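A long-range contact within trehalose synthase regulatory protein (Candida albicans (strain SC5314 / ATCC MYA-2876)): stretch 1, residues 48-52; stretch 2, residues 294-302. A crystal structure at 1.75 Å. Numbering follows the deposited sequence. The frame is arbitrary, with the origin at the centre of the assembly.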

ATOM      1  N   VAL A  48      14.644  -6.941  -7.139  1.00 60.72           N
ATOM      2  CA  VAL A  48      14.601  -8.382  -7.350  1.00 53.62           C
ATOM      3  C   VAL A  48      13.375  -8.996  -6.670  1.00 64.55           C
ATOM      4  O   VAL A  48      12.966 -10.110  -6.998  1.00 80.33           O
ATOM      5  CB  VAL A  48      15.888  -9.072  -6.832  1.00 66.59           C
ATOM      6  CG1 VAL A  48      15.785  -9.357  -5.337  1.00 68.64           C
ATOM      7  CG2 VAL A  48      16.152 -10.362  -7.605  1.00 60.08           C
ATOM      8  N   ASN A  49      12.785  -8.261  -5.732  1.00 57.44           N
ATOM      9  CA  ASN A  49      11.556  -8.700  -5.078  1.00 52.46           C
ATOM     10  C   ASN A  49      10.336  -8.175  -5.815  1.00 53.28           C
ATOM     11  O   ASN A  49       9.535  -7.415  -5.272  1.00 56.32           O
ATOM     12  CB  ASN A  49      11.525  -8.253  -3.619  1.00 49.65           C
ATOM     13  CG  ASN A  49      12.350  -9.151  -2.724  1.00 47.04           C
ATOM     14  OD1 ASN A  49      12.328 -10.375  -2.864  1.00 54.22           O
ATOM     15  ND2 ASN A  49      13.085  -8.548  -1.800  1.00 46.37           N
ATOM     16  N   VAL A  50      10.222  -8.586  -7.071  1.00 37.27           N
ATOM     17  CA  VAL A  50       9.120  -8.201  -7.931  1.00 26.86           C
ATOM     18  C   VAL A  50       8.487  -9.483  -8.457  1.00 35.52           C
ATOM     19  O   VAL A  50       9.176 -10.484  -8.635  1.00 40.03           O
ATOM     20  CB  VAL A  50       9.610  -7.305  -9.088  1.00 36.32           C
ATOM     21  CG1 VAL A  50       8.459  -6.858  -9.958  1.00 39.00           C
ATOM     22  CG2 VAL A  50      10.357  -6.101  -8.535  1.00 39.43           C
ATOM     23  N   ILE A  51       7.178  -9.475  -8.683  1.00 26.59           N
ATOM     24  CA  ILE A  51       6.525 -10.660  -9.225  1.00 24.61           C
ATOM     25  C   ILE A  51       5.387 -10.275 -10.168  1.00 27.21           C
ATOM     26  O   ILE A  51       4.833  -9.181 -10.078  1.00 25.45           O
ATOM     27  CB  ILE A  51       5.998 -11.583  -8.091  1.00 31.54           C
ATOM     28  CG1 ILE A  51       5.739 -12.997  -8.621  1.00 37.92           C
ATOM     29  CG2 ILE A  51       4.760 -10.984  -7.430  1.00 34.68           C
ATOM     30  CD1 ILE A  51       5.810 -14.075  -7.567  1.00 41.88           C
ATOM     31  N   ASP A  52       5.057 -11.180 -11.083  1.00 25.71           N
ATOM     32  CA  ASP A  52       3.985 -10.971 -12.040  1.00 24.06           C
ATOM     33  C   ASP A  52       2.642 -11.434 -11.469  1.00 21.35           C
ATOM     34  O   ASP A  52       2.603 -12.230 -10.530  1.00 23.34           O
ATOM     35  CB  ASP A  52       4.301 -11.714 -13.344  1.00 25.00           C
ATOM     36  CG  ASP A  52       4.488 -13.199 -13.129  1.00 30.05           C
ATOM     37  OD1 ASP A  52       5.380 -13.581 -12.339  1.00 35.52           O
ATOM     38  OD2 ASP A  52       3.731 -13.983 -13.736  1.00 43.80           O
TER
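Stretch 2, residues 294-302: VRGINELLC

Packing of residues 294-302 on residues 48-52, two stretches of one chain that meet although no touching pair is closer than 246 positions in sequence. The contact is small, burying 254 Å² over both sides, and consists of one weak polar link followed by an apolar patch. Stretch 2 enters in extended conformation at V294 (phi/psi -127/147), turns through R295 and G296, and runs as a helix from I297 to C302 and beyond. In stretch 1 the backbone is extended at V50 and I51 (-125/147 and -145/156). Contacts advance in the same sense along both stretches, N49 meeting R295 to I297 and I51 meeting I297 and L301. The backbones come nearest where N49 faces I297, with 5.7 Å between their CA atoms; I297 alone has 78 Å² covered by stretch 1.

V294 is buried but out of reach of stretch 1. R295 directs its CA-to-CB bond away from stretch 1, and its side chain stays at least 7.3 Å off; its nearest approach is through the backbone, with R295 O 4.4 Å from N49 OD1. Its amide faces along its own stretch, where R295 N gives a weak hydrogen bond to E299 OE1 at 3.4 Å, tying the residue before the N-cap to the first turn of the helix. G296 occupies the N-cap position with an extended backbone (-156/159). Lacking a side chain, it meets stretch 1 through its alpha carbon, and G296 CA lies 3.6 Å from N49 OD1. Its carbonyl starts the helical hydrogen bonding, accepting L300 N at G296 O over 3.1 Å.

I297 is the centre of the contact. At the start of a helix the first amides have no preceding turn to supply a carbonyl; here I297 N donates to N49 OD1 at 3.2 Å, a weak hydrogen bond, with an angle of 128° at the hydrogen. The N49 side chain, chi1 m, leaves its backbone sideways, but its end comes nearer and brings the amide oxygen to this site. The I297 side chain, chi1 and chi2 both t, points toward stretch 1 and continues the contact in apolar form: I297 CD1 packs 3.6 Å from I51 CG2, while I297 CG2 lies 4.5 Å from V50 O. V50 itself turns its CA-to-CB bond away from the helix, whereas that of the next residue, I51, points toward it, the alternation expected of an extended backbone.

N298 and E299 follow, both exposed; the N298 side chain comes no nearer than 4.6 Å to stretch 1, and E299 is out of reach. L300, though buried, also makes no contact. One turn beyond I297, L301 again points toward stretch 1. The hydrogen bond from L301 N to I297 O, 3.0 Å, joins these two residues along the helix, and both side chains meet I51: L301 CD1 stands 3.9 Å from I51 CD1. C302, its amide bonded at 2.9 Å from C302 N to N298 O, lies beyond the contact.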

ATOM      1  N   VAL A 294      11.380 -11.691   5.981  1.00 30.69           N
ATOM      2  CA  VAL A 294      11.635 -12.722   4.970  1.00 27.95           C
ATOM      3  C   VAL A 294      12.632 -12.202   3.949  1.00 31.39           C
ATOM      4  O   VAL A 294      12.628 -11.020   3.621  1.00 28.80           O
ATOM      5  CB  VAL A 294      10.363 -13.157   4.207  1.00 43.07           C
ATOM      6  CG1 VAL A 294       9.769 -14.420   4.804  1.00 44.89           C
ATOM      7  CG2 VAL A 294       9.353 -12.023   4.133  1.00 35.39           C
ATOM      8  N   ARG A 295      13.467 -13.085   3.413  1.00 35.09           N
ATOM      9  CA  ARG A 295      14.540 -12.632   2.535  1.00 38.61           C
ATOM     10  C   ARG A 295      14.182 -12.658   1.052  1.00 45.17           C
ATOM     11  O   ARG A 295      14.946 -12.166   0.223  1.00 51.22           O
ATOM     12  CB  ARG A 295      15.800 -13.461   2.790  1.00 39.58           C
ATOM     13  CG  ARG A 295      16.302 -13.291   4.207  1.00 39.02           C
ATOM     14  CD  ARG A 295      17.768 -13.634   4.369  1.00 50.74           C
ATOM     15  NE  ARG A 295      18.297 -13.026   5.587  1.00 54.20           N
ATOM     16  CZ  ARG A 295      19.058 -11.935   5.610  1.00 55.90           C
ATOM     17  NH1 ARG A 295      19.403 -11.340   4.475  1.00 45.02           N
ATOM     18  NH2 ARG A 295      19.483 -11.445   6.766  1.00 52.83           N
ATOM     19  N   GLY A 296      13.019 -13.207   0.716  1.00 36.77           N
ATOM     20  CA  GLY A 296      12.575 -13.226  -0.668  1.00 35.19           C
ATOM     21  C   GLY A 296      11.072 -13.337  -0.821  1.00 34.09           C
ATOM     22  O   GLY A 296      10.376 -13.782   0.090  1.00 27.78           O
ATOM     23  N   ILE A 297      10.562 -12.944  -1.984  1.00 30.24           N
ATOM     24  CA  ILE A 297       9.125 -12.985  -2.224  1.00 26.67           C
ATOM     25  C   ILE A 297       8.613 -14.421  -2.382  1.00 27.70           C
ATOM     26  O   ILE A 297       7.506 -14.740  -1.948  1.00 29.43           O
ATOM     27  CB  ILE A 297       8.742 -12.146  -3.466  1.00 31.80           C
ATOM     28  CG1 ILE A 297       7.229 -12.166  -3.686  1.00 37.75           C
ATOM     29  CG2 ILE A 297       9.483 -12.626  -4.707  1.00 37.49           C
ATOM     30  CD1 ILE A 297       6.702 -10.931  -4.379  1.00 44.44           C
ATOM     31  N   ASN A 298       9.410 -15.294  -2.991  1.00 25.70           N
ATOM     32  CA  ASN A 298       8.987 -16.680  -3.132  1.00 26.14           C
ATOM     33  C   ASN A 298       8.849 -17.343  -1.767  1.00 24.19           C
ATOM     34  O   ASN A 298       7.927 -18.123  -1.537  1.00 33.58           O
ATOM     35  CB  ASN A 298       9.961 -17.465  -4.017  1.00 32.46           C
ATOM     36  CG  ASN A 298       9.875 -17.055  -5.476  1.00 46.73           C
ATOM     37  OD1 ASN A 298       9.685 -15.879  -5.791  1.00 51.69           O
ATOM     38  ND2 ASN A 298      10.005 -18.024  -6.376  1.00 51.40           N
ATOM     39  N   GLU A 299       9.758 -17.012  -0.857  1.00 27.06           N
ATOM     40  CA  GLU A 299       9.714 -17.567   0.484  1.00 23.76           C
ATOM     41  C   GLU A 299       8.477 -17.072   1.224  1.00 24.47           C
ATOM     42  O   GLU A 299       7.803 -17.842   1.914  1.00 25.90           O
ATOM     43  CB  GLU A 299      10.976 -17.206   1.267  1.00 26.78           C
ATOM     44  CG  GLU A 299      11.037 -17.890   2.628  1.00 35.69           C
ATOM     45  CD  GLU A 299      12.242 -17.475   3.437  1.00 56.25           C
ATOM     46  OE1 GLU A 299      12.876 -16.455   3.085  1.00 52.44           O
ATOM     47  OE2 GLU A 299      12.556 -18.170   4.428  1.00 51.26           O
ATOM     48  N   LEU A 300       8.185 -15.784   1.068  1.00 27.34           N
ATOM     49  CA  LEU A 300       7.000 -15.190   1.672  1.00 20.96           C
ATOM     50  C   LEU A 300       5.735 -15.899   1.200  1.00 23.27           C
ATOM     51  O   LEU A 300       4.914 -16.315   2.011  1.00 24.78           O
ATOM     52  CB  LEU A 300       6.919 -13.700   1.338  1.00 24.91           C
ATOM     53  CG  LEU A 300       5.640 -12.974   1.761  1.00 24.84           C
ATOM     54  CD1 LEU A 300       5.545 -12.897   3.271  1.00 29.22           C
ATOM     55  CD2 LEU A 300       5.590 -11.578   1.144  1.00 26.51           C
ATOM     56  N   LEU A 301       5.588 -16.035  -0.115  1.00 25.01           N
ATOM     57  CA  LEU A 301       4.366 -16.600  -0.680  1.00 26.32           C
ATOM     58  C   LEU A 301       4.233 -18.093  -0.361  1.00 24.92           C
ATOM     59  O   LEU A 301       3.129 -18.596  -0.157  1.00 24.90           O
ATOM     60  CB  LEU A 301       4.315 -16.362  -2.193  1.00 23.23           C
ATOM     61  CG  LEU A 301       4.303 -14.889  -2.617  1.00 25.28           C
ATOM     62  CD1 LEU A 301       4.179 -14.733  -4.128  1.00 29.10           C
ATOM     63  CD2 LEU A 301       3.187 -14.137  -1.906  1.00 21.68           C
ATOM     64  N   CYS A 302       5.357 -18.797  -0.302  1.00 29.38           N
ATOM     65  CA  CYS A 302       5.326 -20.222   0.018  1.00 27.50           C
ATOM     66  C   CYS A 302       4.827 -20.458   1.441  1.00 28.00           C
ATOM     67  O   CYS A 302       4.080 -21.403   1.702  1.00 31.50           O
ATOM     68  CB  CYS A 302       6.706 -20.845  -0.180  1.00 35.01           C
ATOM     69  SG  CYS A 302       7.106 -21.150  -1.919  1.00 56.93           S
TER